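Nucleoside-diphosphate sugar epimerase (SulA family) (Corynebacterium glutamicum, PDB 3OH8) probably acts as a nucleotide-sugar epimerase or related enzyme of the NAD-dependent Rossmann-fold family. Local coordinates at residues A165-G170 with I348-I353; L231-L236 with H287-A292; I342-D347 with T426-D431. All blocks are in the same frame, centred on the assembly; numbering follows the deposited sequence.

In the fold
Contacts 1 and 3 are neighbours on helix 342-354, their centres about 13 Å apart: contact 3 uses its first turns and contact 1 the turns that follow. Q166 of contact 1 joins them, its NE2 lying 2.8 Å from OD1 of D347 and its OE1 2.9 Å from OG1 of T346, both probable hydrogen bonds. Contact 2 is set apart, with its centre about 22 Å from that of contact 1 and about 28 Å from that of contact 3, and touches neither. Contacts 1 and 2 join helical segments within the Rossmann domain, whereas contact 3 ties that domain to the DUF1731 region. Helix 158-169 of contact 1 follows the first strand of the Rossmann sheet.

Contact 1 (A165-G170 with I348-I353); sequences AQLQTG and IYYRAI
Q166, at the rim, and L167, over a face, meet the aromatic ring of Y350 as helix 158-169 comes to its end. The aliphatic part of Q166 leads, with CG 3.6 Å from CD2 of Y350, while its amide reaches past the ring to hydrogen-bond T346 and D347 one turn earlier on the partner helix. The carbonyl O of Q166 meets the ring edge in plane, 3.6 Å from CE2 of Y350. The same oxygen accepts two hydrogen bonds, from OG1 of T169 and N of G170. L167 supplies the lid: its CD1 sits over one ring face, 3.7 Å from the centroid of Y350 and 19° off the normal, a CH-pi contact. Its other branch, CD2, meets CD1 of I353 tip to tip at 3.8 Å. At the helix end, G170 brings CA to 3.5 Å from OH of Y350. The tyrosine spans the gap because its CG is anti to the backbone N (chi1 -167°). Beyond it, F135 of helix 119-139 packs edge-to-face with the ring. The short axes cross at -52°, 10.7 Å apart, as two helices of a Rossmann fold pack side by side, here the first crossover helix of its beta-alpha-beta unit and helix 342-354.

Contact 2 (L231-L236 with H287-A292); sequences LPTKFL and HATAPA
T233 and K234 of helix 222-242 lie against the turn that carries A288 and T289, and most of what they exchange is apolar. The methyl CG2 of T233 is the hub: it lies 3.8 Å from CB of A288 and equally 3.8 Å from CG2 of T289. With OG1 anti to the carbonyl carbon (chi1 -67°), CG2 of T233 stands anti to the backbone N and faces the turn, and the hydroxyl is spent within its own helix, on the carbonyl O of R229. T289 divides its branches in the same way, giving its methyl to T233 and its OG1 to the carbonyl O of E286. The stem of K234 adds looser contacts, its CB being 4.1 Å from CB of A288 and its CG 4.3 Å from CG of P291. Past these carbons the extended lysine chain leads away from the turn.

No conventional hydrogen bond links the two segments. The closest polar approach is a CA-H...O contact, with CA of K234 3.3 Å from the carbonyl O of A288 and an angle of 150° at the hydrogen. It accompanies a close backbone approach, the CA atoms of K234 and A288 being 4.6 Å apart.

The backbone from H287 to A290 makes a type I turn, which separates helix 277-287 from helix 290-294. T233 also touches H207 of strand 204-207, while T289 rests on V299 and F301 of strand 298-308. P291 reaches A237 and E238, one turn further along helix 222-242, and thus the turn and the short helix after it pack along that helix above the Rossmann sheet.

Contact 3 (I342-D347 with T426-D431); sequences IDDLTD and TFRYTD
D344 grips two successive backbone N-H groups of the loop: its OD1 accepts from N of R428 at 2.7 Å and its OD2 from N of Y429 at 2.8 Å. Each oxygen uses its syn lone pair, which makes the carboxylate a two-pronged acceptor for the loop backbone. One turn on, D347 forms a salt bridge with R428, whose side chain crosses it at about a right angle. The main bond runs from NE of R428 to OD2 of D347 at 2.7 Å, while that from NH2 of R428 to OD1 of D347 is weak, in keeping with carboxylate and guanidinium planes turned 49° apart. The aliphatic CB of D343 lies over one face of this guanidinium.

Three waters form the next layer. One joins OD2 of D343, NH1 of R428 and OH of Y429; a second links OD2 of D344 to the carbonyl O of Y429, and the third OD2 of D347 to the carbonyl O of T426. Further out, D132 takes a salt bridge from NH1 of R428, Q128 holds OD1 of D343, and H438 stacks on the ring of Y429. With three aspartates on the first turns of a Rossmann helix facing a loop between helices 418-422 and 432-440, this is a polar, water-lined interface between the epimerase-family domain and its DUF1731 region, with helix 119-139 completing the polar cluster.

Contact 1 (A165-G170 with I348-I353)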
loop_
_atom_site.group_PDB
_atom_site.type_symbol
_atom_site.label_atom_id
_atom_site.label_comp_id
_atom_site.label_asym_id
_atom_site.label_seq_id
_atom_site.Cartn_x
_atom_site.Cartn_y
_atom_site.Cartn_z
ATOM N N ALA A 165 -3.490 1.825 -7.033
ATOM C CA ALA A 165 -3.615 0.395 -7.282
ATOM C C ALA A 165 -4.702 -0.242 -6.432
ATOM O O ALA A 165 -5.398 -1.132 -6.901
ATOM C CB ALA A 165 -2.295 -0.315 -7.044
ATOM N N GLN A 166 -4.830 0.183 -5.178
ATOM C CA GLN A 166 -5.829 -0.408 -4.292
ATOM C C GLN A 166 -7.237 -0.058 -4.768
ATOM O O GLN A 166 -8.098 -0.922 -4.854
ATOM C CB GLN A 166 -5.624 0.080 -2.850
ATOM C CG GLN A 166 -6.322 -0.767 -1.791
ATOM C CD GLN A 166 -6.029 -0.249 -0.387
ATOM O OE1 GLN A 166 -5.281 0.716 -0.221
ATOM N NE2 GLN A 166 -6.625 -0.878 0.622
ATOM N N LEU A 167 -7.464 1.221 -5.063
ATOM C CA LEU A 167 -8.741 1.683 -5.617
ATOM C C LEU A 167 -9.129 0.889 -6.864
ATOM O O LEU A 167 -10.270 0.437 -7.015
ATOM C CB LEU A 167 -8.645 3.155 -6.006
ATOM C CG LEU A 167 -9.261 4.256 -5.136
ATOM C CD1 LEU A 167 -9.822 3.765 -3.831
ATOM C CD2 LEU A 167 -8.266 5.382 -4.922
ATOM N N GLN A 168 -8.184 0.751 -7.782
ATOM C CA GLN A 168 -8.458 -0.018 -8.986
ATOM C C GLN A 168 -8.794 -1.475 -8.674
ATOM O O GLN A 168 -9.714 -2.033 -9.267
ATOM C CB GLN A 168 -7.306 0.102 -9.978
ATOM C CG GLN A 168 -7.138 1.532 -10.483
ATOM C CD GLN A 168 -5.840 1.739 -11.236
ATOM O OE1 GLN A 168 -4.834 1.093 -10.947
ATOM N NE2 GLN A 168 -5.855 2.650 -12.199
ATOM N N THR A 169 -8.082 -2.111 -7.748
ATOM C CA THR A 169 -8.449 -3.503 -7.445
ATOM C C THR A 169 -9.814 -3.588 -6.761
ATOM O O THR A 169 -10.453 -4.641 -6.757
ATOM C CB THR A 169 -7.407 -4.212 -6.582
ATOM O OG1 THR A 169 -7.190 -3.455 -5.381
ATOM C CG2 THR A 169 -6.109 -4.335 -7.340
ATOM N N GLY A 170 -10.266 -2.474 -6.198
ATOM C CA GLY A 170 -11.582 -2.411 -5.589
ATOM C C GLY A 170 -12.671 -2.092 -6.596
ATOM O O GLY A 170 -13.848 -2.051 -6.254
ATOM N N ILE A 348 -6.556 3.907 5.169
ATOM C CA ILE A 348 -7.195 5.082 5.762
ATOM C C ILE A 348 -7.661 6.045 4.678
ATOM O O ILE A 348 -8.773 6.567 4.743
ATOM C CB ILE A 348 -6.267 5.753 6.796
ATOM C CG1 ILE A 348 -6.170 4.851 8.036
ATOM C CG2 ILE A 348 -6.798 7.113 7.198
ATOM C CD1 ILE A 348 -4.985 5.165 8.959
ATOM N N TYR A 349 -6.834 6.267 3.664
ATOM C CA TYR A 349 -7.272 7.093 2.538
ATOM C C TYR A 349 -8.497 6.493 1.860
ATOM O O TYR A 349 -9.483 7.183 1.580
ATOM C CB TYR A 349 -6.140 7.264 1.514
ATOM C CG TYR A 349 -5.251 8.462 1.828
ATOM C CD1 TYR A 349 -5.658 9.752 1.509
ATOM C CD2 TYR A 349 -3.999 8.291 2.420
ATOM C CE1 TYR A 349 -4.839 10.860 1.793
ATOM C CE2 TYR A 349 -3.184 9.382 2.706
ATOM C CZ TYR A 349 -3.614 10.662 2.400
ATOM O OH TYR A 349 -2.799 11.743 2.683
ATOM N N TYR A 350 -8.407 5.197 1.583
ATOM C CA TYR A 350 -9.460 4.472 0.881
ATOM C C TYR A 350 -10.748 4.581 1.683
ATOM O O TYR A 350 -11.789 4.972 1.150
ATOM C CB TYR A 350 -9.009 3.019 0.697
ATOM C CG TYR A 350 -9.814 2.173 -0.264
ATOM C CD1 TYR A 350 -11.191 2.083 -0.162
ATOM C CD2 TYR A 350 -9.176 1.419 -1.251
ATOM C CE1 TYR A 350 -11.927 1.272 -1.042
ATOM C CE2 TYR A 350 -9.891 0.615 -2.126
ATOM C CZ TYR A 350 -11.268 0.545 -2.014
ATOM O OH TYR A 350 -11.974 -0.256 -2.887
ATOM N N ARG A 351 -10.671 4.286 2.979
ATOM C CA ARG A 351 -11.827 4.457 3.841
ATOM C C ARG A 351 -12.377 5.883 3.802
ATOM O O ARG A 351 -13.594 6.081 3.715
ATOM C CB ARG A 351 -11.509 4.068 5.293
ATOM C CG ARG A 351 -12.741 4.147 6.171
ATOM C CD ARG A 351 -12.512 3.759 7.628
ATOM N NE ARG A 351 -13.780 3.902 8.336
ATOM C CZ ARG A 351 -14.130 3.229 9.424
ATOM N NH1 ARG A 351 -13.297 2.362 9.981
ATOM N NH2 ARG A 351 -15.339 3.424 9.941
ATOM N N ALA A 352 -11.492 6.876 3.894
ATOM C CA ALA A 352 -11.945 8.274 3.881
ATOM C C ALA A 352 -12.736 8.576 2.606
ATOM O O ALA A 352 -13.744 9.285 2.630
ATOM C CB ALA A 352 -10.751 9.223 4.006
ATOM N N ILE A 353 -12.265 8.032 1.489
ATOM C CA ILE A 353 -12.925 8.246 0.211
ATOM C C ILE A 353 -14.386 7.791 0.227
ATOM O O ILE A 353 -15.277 8.528 -0.219
ATOM C CB ILE A 353 -12.152 7.548 -0.930
ATOM C CG1 ILE A 353 -10.807 8.244 -1.161
ATOM C CG2 ILE A 353 -12.983 7.496 -2.202
ATOM C CD1 ILE A 353 -9.898 7.471 -2.133
#

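Contact 2 (L231-L236 with H287-A292)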
loop_
_atom_site.group_PDB
_atom_site.type_symbol
_atom_site.label_atom_id
_atom_site.label_comp_id
_atom_site.label_asym_id
_atom_site.label_seq_id
_atom_site.Cartn_x
_atom_site.Cartn_y
_atom_site.Cartn_z
ATOM N N LEU A 231 -0.913 27.264 -1.746
ATOM C CA LEU A 231 -1.672 27.759 -2.903
ATOM C C LEU A 231 -2.299 26.635 -3.788
ATOM O O LEU A 231 -3.481 26.691 -4.142
ATOM C CB LEU A 231 -0.807 28.710 -3.745
ATOM C CG LEU A 231 -1.047 30.234 -3.652
ATOM C CD1 LEU A 231 -1.632 30.659 -2.317
ATOM C CD2 LEU A 231 0.224 31.014 -3.946
ATOM N N PRO A 232 -1.509 25.618 -4.150
ATOM C CA PRO A 232 -2.139 24.578 -4.971
ATOM C C PRO A 232 -3.321 23.911 -4.260
ATOM O O PRO A 232 -4.298 23.519 -4.916
ATOM C CB PRO A 232 -1.005 23.576 -5.194
ATOM C CG PRO A 232 0.267 24.401 -5.062
ATOM C CD PRO A 232 -0.048 25.439 -4.029
ATOM N N THR A 233 -3.226 23.773 -2.940
ATOM C CA THR A 233 -4.286 23.141 -2.161
ATOM C C THR A 233 -5.549 23.986 -2.217
ATOM O O THR A 233 -6.654 23.459 -2.321
ATOM C CB THR A 233 -3.857 22.922 -0.688
ATOM O OG1 THR A 233 -2.807 21.942 -0.633
ATOM C CG2 THR A 233 -5.015 22.434 0.127
ATOM N N LYS A 234 -5.376 25.306 -2.170
ATOM C CA LYS A 234 -6.502 26.221 -2.211
ATOM C C LYS A 234 -7.183 26.208 -3.575
ATOM O O LYS A 234 -8.417 26.203 -3.667
ATOM C CB LYS A 234 -6.049 27.644 -1.870
ATOM C CG LYS A 234 -7.185 28.637 -1.725
ATOM C CD LYS A 234 -6.638 30.035 -1.457
ATOM C CE LYS A 234 -7.740 31.078 -1.493
ATOM N NZ LYS A 234 -7.189 32.450 -1.302
ATOM N N PHE A 235 -6.383 26.221 -4.635
ATOM C CA PHE A 235 -6.938 26.247 -5.978
ATOM C C PHE A 235 -7.724 24.969 -6.241
ATOM O O PHE A 235 -8.792 24.994 -6.850
ATOM C CB PHE A 235 -5.839 26.491 -7.023
ATOM C CG PHE A 235 -5.115 27.814 -6.841
ATOM C CD1 PHE A 235 -5.698 28.841 -6.111
ATOM C CD2 PHE A 235 -3.858 28.025 -7.395
ATOM C CE1 PHE A 235 -5.044 30.064 -5.941
ATOM C CE2 PHE A 235 -3.200 29.240 -7.236
ATOM C CZ PHE A 235 -3.796 30.260 -6.503
ATOM N N LEU A 236 -7.214 23.850 -5.748
ATOM C CA LEU A 236 -7.936 22.585 -5.892
ATOM C C LEU A 236 -9.243 22.639 -5.080
ATOM O O LEU A 236 -10.300 22.201 -5.541
ATOM C CB LEU A 236 -7.064 21.422 -5.413
ATOM C CG LEU A 236 -6.386 20.437 -6.380
ATOM C CD1 LEU A 236 -6.841 20.553 -7.852
ATOM C CD2 LEU A 236 -4.905 20.556 -6.250
ATOM N N HIS A 287 -5.833 24.812 6.349
ATOM C CA HIS A 287 -6.789 25.906 6.196
ATOM C C HIS A 287 -7.045 26.245 4.723
ATOM O O HIS A 287 -8.084 26.788 4.376
ATOM C CB HIS A 287 -6.326 27.158 6.961
ATOM C CG HIS A 287 -7.281 28.306 6.845
ATOM N ND1 HIS A 287 -6.997 29.443 6.121
ATOM C CD2 HIS A 287 -8.535 28.470 7.327
ATOM C CE1 HIS A 287 -8.028 30.269 6.179
ATOM N NE2 HIS A 287 -8.974 29.701 6.906
ATOM N N ALA A 288 -6.097 25.915 3.855
ATOM C CA ALA A 288 -6.272 26.138 2.430
ATOM C C ALA A 288 -7.431 25.336 1.809
ATOM O O ALA A 288 -7.853 25.639 0.691
ATOM C CB ALA A 288 -4.964 25.856 1.685
ATOM N N THR A 289 -7.943 24.326 2.522
ATOM C CA THR A 289 -9.095 23.562 2.024
ATOM C C THR A 289 -10.422 24.258 2.320
ATOM O O THR A 289 -11.486 23.785 1.913
ATOM C CB THR A 289 -9.185 22.109 2.608
ATOM O OG1 THR A 289 -9.396 22.155 4.023
ATOM C CG2 THR A 289 -7.930 21.298 2.299
ATOM N N ALA A 290 -10.357 25.380 3.026
ATOM C CA ALA A 290 -11.567 26.075 3.474
ATOM C C ALA A 290 -12.644 26.317 2.396
ATOM O O ALA A 290 -13.824 26.173 2.678
ATOM C CB ALA A 290 -11.205 27.378 4.202
ATOM N N PRO A 291 -12.246 26.667 1.160
ATOM C CA PRO A 291 -13.285 26.851 0.137
ATOM C C PRO A 291 -14.152 25.608 -0.088
ATOM O O PRO A 291 -15.347 25.745 -0.346
ATOM C CB PRO A 291 -12.481 27.186 -1.124
ATOM C CG PRO A 291 -11.217 27.814 -0.592
ATOM C CD PRO A 291 -10.909 27.047 0.662
ATOM N N ALA A 292 -13.571 24.415 0.002
ATOM C CA ALA A 292 -14.355 23.200 -0.181
ATOM C C ALA A 292 -15.373 23.011 0.942
ATOM O O ALA A 292 -16.549 22.759 0.700
ATOM C CB ALA A 292 -13.449 21.984 -0.270
#

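Contact 3 (I342-D347 with T426-D431)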
loop_
_atom_site.group_PDB
_atom_site.type_symbol
_atom_site.label_atom_id
_atom_site.label_comp_id
_atom_site.label_asym_id
_atom_site.label_seq_id
_atom_site.Cartn_x
_atom_site.Cartn_y
_atom_site.Cartn_z
ATOM N N ILE A 342 2.630 1.319 5.510
ATOM C CA ILE A 342 2.081 1.952 4.317
ATOM C C ILE A 342 0.677 1.416 3.978
ATOM O O ILE A 342 -0.201 2.176 3.552
ATOM C CB ILE A 342 3.021 1.876 3.103
ATOM C CG1 ILE A 342 2.397 2.649 1.938
ATOM C CG2 ILE A 342 3.347 0.421 2.718
ATOM C CD1 ILE A 342 3.356 2.925 0.798
ATOM N N ASP A 343 0.451 0.126 4.190
ATOM C CA ASP A 343 -0.851 -0.437 3.855
ATOM C C ASP A 343 -1.945 0.159 4.734
ATOM O O ASP A 343 -3.061 0.411 4.270
ATOM C CB ASP A 343 -0.847 -1.959 3.963
ATOM C CG ASP A 343 -0.002 -2.619 2.898
ATOM O OD1 ASP A 343 -0.087 -2.202 1.725
ATOM O OD2 ASP A 343 0.750 -3.562 3.238
ATOM N N ASP A 344 -1.635 0.395 6.005
ATOM C CA ASP A 344 -2.620 1.031 6.873
ATOM C C ASP A 344 -2.926 2.462 6.444
ATOM O O ASP A 344 -4.062 2.919 6.590
ATOM C CB ASP A 344 -2.205 0.968 8.337
ATOM C CG ASP A 344 -2.516 -0.389 8.952
ATOM O OD1 ASP A 344 -3.677 -0.833 8.813
ATOM O OD2 ASP A 344 -1.617 -1.010 9.555
ATOM N N LEU A 345 -1.923 3.154 5.904
ATOM C CA LEU A 345 -2.119 4.522 5.448
ATOM C C LEU A 345 -3.051 4.561 4.233
ATOM O O LEU A 345 -4.023 5.328 4.226
ATOM C CB LEU A 345 -0.786 5.204 5.142
ATOM C CG LEU A 345 -0.858 6.639 4.592
ATOM C CD1 LEU A 345 -1.606 7.544 5.553
ATOM C CD2 LEU A 345 0.551 7.196 4.337
ATOM N N THR A 346 -2.782 3.732 3.220
ATOM C CA THR A 346 -3.700 3.677 2.085
ATOM C C THR A 346 -5.104 3.206 2.507
ATOM O O THR A 346 -6.099 3.747 2.019
ATOM C CB THR A 346 -3.148 2.870 0.872
ATOM O OG1 THR A 346 -2.952 1.497 1.234
ATOM C CG2 THR A 346 -1.811 3.461 0.405
ATOM N N ASP A 347 -5.190 2.220 3.407
ATOM C CA ASP A 347 -6.495 1.813 3.948
ATOM C C ASP A 347 -7.263 3.026 4.461
ATOM O O ASP A 347 -8.472 3.161 4.239
ATOM C CB ASP A 347 -6.347 0.799 5.082
ATOM C CG ASP A 347 -6.109 -0.624 4.578
ATOM O OD1 ASP A 347 -6.009 -0.836 3.346
ATOM O OD2 ASP A 347 -6.018 -1.531 5.428
ATOM N N THR A 426 -10.101 -1.177 11.986
ATOM C CA THR A 426 -9.177 -2.289 12.110
ATOM C C THR A 426 -7.870 -1.906 11.420
ATOM O O THR A 426 -7.876 -1.448 10.278
ATOM C CB THR A 426 -9.766 -3.566 11.453
ATOM O OG1 THR A 426 -10.927 -3.993 12.187
ATOM C CG2 THR A 426 -8.739 -4.705 11.404
ATOM N N PHE A 427 -6.751 -2.079 12.117
ATOM C CA PHE A 427 -5.441 -1.840 11.521
ATOM C C PHE A 427 -4.836 -3.165 11.111
ATOM O O PHE A 427 -4.972 -4.159 11.814
ATOM C CB PHE A 427 -4.498 -1.162 12.518
ATOM C CG PHE A 427 -4.836 0.267 12.793
ATOM C CD1 PHE A 427 -5.749 0.595 13.777
ATOM C CD2 PHE A 427 -4.237 1.284 12.070
ATOM C CE1 PHE A 427 -6.063 1.916 14.046
ATOM C CE2 PHE A 427 -4.551 2.614 12.324
ATOM C CZ PHE A 427 -5.464 2.933 13.312
ATOM N N ARG A 428 -4.156 -3.170 9.973
ATOM C CA ARG A 428 -3.433 -4.342 9.520
ATOM C C ARG A 428 -2.237 -4.622 10.420
ATOM O O ARG A 428 -1.952 -5.775 10.742
ATOM C CB ARG A 428 -2.943 -4.138 8.091
ATOM C CG ARG A 428 -4.066 -4.011 7.069
ATOM C CD ARG A 428 -3.520 -4.123 5.651
ATOM N NE ARG A 428 -4.500 -3.688 4.652
ATOM C CZ ARG A 428 -4.436 -4.009 3.364
ATOM N NH1 ARG A 428 -3.439 -4.768 2.934
ATOM N NH2 ARG A 428 -5.363 -3.573 2.510
ATOM N N TYR A 429 -1.526 -3.567 10.808
ATOM C CA TYR A 429 -0.338 -3.720 11.643
ATOM C C TYR A 429 -0.366 -2.759 12.824
ATOM O O TYR A 429 -0.149 -1.559 12.677
ATOM C CB TYR A 429 0.920 -3.525 10.803
ATOM C CG TYR A 429 0.900 -4.397 9.580
ATOM C CD1 TYR A 429 1.183 -5.756 9.675
ATOM C CD2 TYR A 429 0.548 -3.875 8.336
ATOM C CE1 TYR A 429 1.134 -6.581 8.555
ATOM C CE2 TYR A 429 0.506 -4.686 7.211
ATOM C CZ TYR A 429 0.792 -6.042 7.336
ATOM O OH TYR A 429 0.746 -6.856 6.246
ATOM N N THR A 430 -0.657 -3.292 14.001
ATOM C CA THR A 430 -0.676 -2.471 15.205
ATOM C C THR A 430 0.732 -2.367 15.804
ATOM O O THR A 430 1.041 -1.422 16.532
ATOM C CB THR A 430 -1.663 -3.043 16.255
ATOM O OG1 THR A 430 -1.346 -4.413 16.500
ATOM C CG2 THR A 430 -3.098 -2.974 15.743
ATOM N N ASP A 431 1.587 -3.338 15.491
ATOM C CA ASP A 431 2.930 -3.381 16.068
ATOM C C ASP A 431 3.999 -3.192 15.004
ATOM O O ASP A 431 3.968 -3.837 13.958
ATOM C CB ASP A 431 3.162 -4.709 16.790
ATOM C CG ASP A 431 2.006 -5.086 17.690
ATOM O OD1 ASP A 431 1.556 -4.220 18.474
ATOM O OD2 ASP A 431 1.547 -6.249 17.607
HETATM O O HOH W 1 -1.050 -5.853 4.166
HETATM O O HOH W 2 0.200 0.535 10.818
HETATM O O HOH W 3 -7.753 -1.322 7.461
#